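Local atomic coordinates of phospho-furanose lactonase (Mycoplasma synoviae, PDB entry 3MSR), a protein that hydrolyses D-xylono- and L-arabino-1,4-lactone 5-phosphates, as well as carboxy 1,4-lactones, using two zinc ions per subunit. Residues Ile154-Gly159 with Ile185-Gln190. Sequence-based numbering, arbitrary orientation.
Sequences IKAGTG and ILVHTQ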
# COMPACT_ATOMS: atom_id res chain seq x y z
N ILE A 154 -1.86 -3.28 6.57
CA ILE A 154 -0.93 -2.55 7.42
C ILE A 154 0.25 -2.12 6.57
O ILE A 154 0.72 -2.89 5.71
CB ILE A 154 -0.42 -3.38 8.66
CG1 ILE A 154 0.43 -2.47 9.58
CG2 ILE A 154 0.37 -4.62 8.24
CD1 ILE A 154 0.45 -2.93 11.07
N LYS A 155 0.71 -0.90 6.79
CA LYS A 155 1.81 -0.37 6.03
C LYS A 155 3.07 -0.38 6.87
O LYS A 155 3.00 -0.31 8.10
CB LYS A 155 1.50 1.06 5.57
CG LYS A 155 2.44 1.56 4.53
CD LYS A 155 2.15 3.01 4.14
CE LYS A 155 2.95 3.39 2.88
NZ LYS A 155 2.41 4.60 2.17
N ALA A 156 4.22 -0.49 6.20
CA ALA A 156 5.54 -0.07 6.69
C ALA A 156 6.28 0.61 5.54
O ALA A 156 5.80 0.59 4.43
CB ALA A 156 6.39 -1.27 7.23
N GLY A 157 7.43 1.23 5.82
CA GLY A 157 8.23 1.88 4.80
C GLY A 157 9.72 1.86 5.14
O GLY A 157 10.10 1.84 6.32
N THR A 158 10.56 1.83 4.12
CA THR A 158 12.00 1.87 4.32
C THR A 158 12.58 3.08 3.54
O THR A 158 11.98 3.57 2.58
CB THR A 158 12.69 0.51 3.95
OG1 THR A 158 12.28 0.10 2.64
CG2 THR A 158 12.27 -0.57 4.91
N GLY A 159 13.75 3.56 3.96
CA GLY A 159 14.32 4.78 3.37
C GLY A 159 15.30 4.39 2.29
O GLY A 159 15.40 3.21 1.93
N ILE A 185 -0.13 -6.94 4.04
CA ILE A 185 0.90 -5.95 4.32
C ILE A 185 1.33 -5.28 3.00
O ILE A 185 1.42 -5.93 1.96
CB ILE A 185 2.14 -6.65 4.88
CG1 ILE A 185 1.77 -7.36 6.18
CG2 ILE A 185 3.35 -5.71 5.06
CD1 ILE A 185 2.89 -8.33 6.67
N LEU A 186 1.56 -3.98 3.03
CA LEU A 186 2.21 -3.34 1.89
C LEU A 186 3.37 -2.50 2.43
O LEU A 186 3.19 -1.75 3.41
CB LEU A 186 1.23 -2.46 1.07
CG LEU A 186 1.85 -1.80 -0.18
CD1 LEU A 186 0.85 -1.68 -1.37
CD2 LEU A 186 2.46 -0.43 0.13
N VAL A 187 4.53 -2.63 1.79
CA VAL A 187 5.69 -1.88 2.21
C VAL A 187 6.13 -0.89 1.14
O VAL A 187 6.35 -1.25 -0.02
CB VAL A 187 6.87 -2.76 2.57
CG1 VAL A 187 7.97 -1.91 3.15
CG2 VAL A 187 6.45 -3.80 3.64
N HIS A 188 6.22 0.37 1.56
CA HIS A 188 6.78 1.41 0.72
C HIS A 188 8.31 1.36 0.77
O HIS A 188 8.93 1.35 1.86
CB HIS A 188 6.26 2.81 1.12
CG HIS A 188 7.23 3.91 0.78
ND1 HIS A 188 6.99 4.86 -0.20
CD2 HIS A 188 8.47 4.19 1.29
CE1 HIS A 188 8.04 5.67 -0.27
NE2 HIS A 188 8.94 5.29 0.62
N THR A 189 8.93 1.26 -0.39
CA THR A 189 10.37 1.35 -0.43
C THR A 189 10.78 2.67 -1.07
O THR A 189 10.09 3.23 -1.91
CB THR A 189 11.04 0.18 -1.19
OG1 THR A 189 10.62 0.16 -2.57
CG2 THR A 189 10.76 -1.14 -0.49
N GLN A 190 11.92 3.16 -0.67
CA GLN A 190 12.34 4.44 -1.17
C GLN A 190 13.22 4.26 -2.43
O GLN A 190 14.31 3.63 -2.37
CB GLN A 190 13.15 5.10 -0.10
CG GLN A 190 13.76 6.35 -0.64
CD GLN A 190 13.01 7.45 -0.12
OE1 GLN A 190 11.82 7.66 -0.52
NE2 GLN A 190 13.62 8.14 0.90
O HOH W 1 13.75 1.49 0.79
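Lys155 and His188, both zinc-binding residues of the active site, Lys155 by way of its carbamate, project from neighbouring parallel strands, 154-157 and 185-188, of the TIM barrel in this phosphotriesterase-family enzyme; helix 165-181 makes the beta-alpha-beta crossover between them. Four backbone hydrogen bonds zip the pair together: Leu186 N to Ile154 O (3.0 Å), Ala156 N to Leu186 O, His188 N to Ala156 O, and Thr158 N to His188 O (2.8 Å). Lys155, Leu186 and His188 face the barrel interior. With CG anti to the backbone N (chi1 -167°) and the chain extended beyond it, Lys155 passes its CE 3.8 Å from His188 CB. In the active enzyme its carbamate bridges both zincs, and His188 joins His216 on the second; here Lys155 is unmodified, its NZ hydrogen-bonded to Met69 O. On the outer face, under helices 165-181 and 195-205, Ile154 CG2 packs against Ile185 CG1 at 3.7 Å, and Val187 CG1 lies 3.5 Å from Ala156 O. Farther along, Gln190 CB sits 3.3 Å from Gly159 C, while Gln190 OE1, in plane at the His188 ring edge, accepts a hydrogen bond from Lys103. One water accepts from Thr158 OG1 and Gln190 N (2.9 Å) and donates to Gly159 O at 2.6 Å.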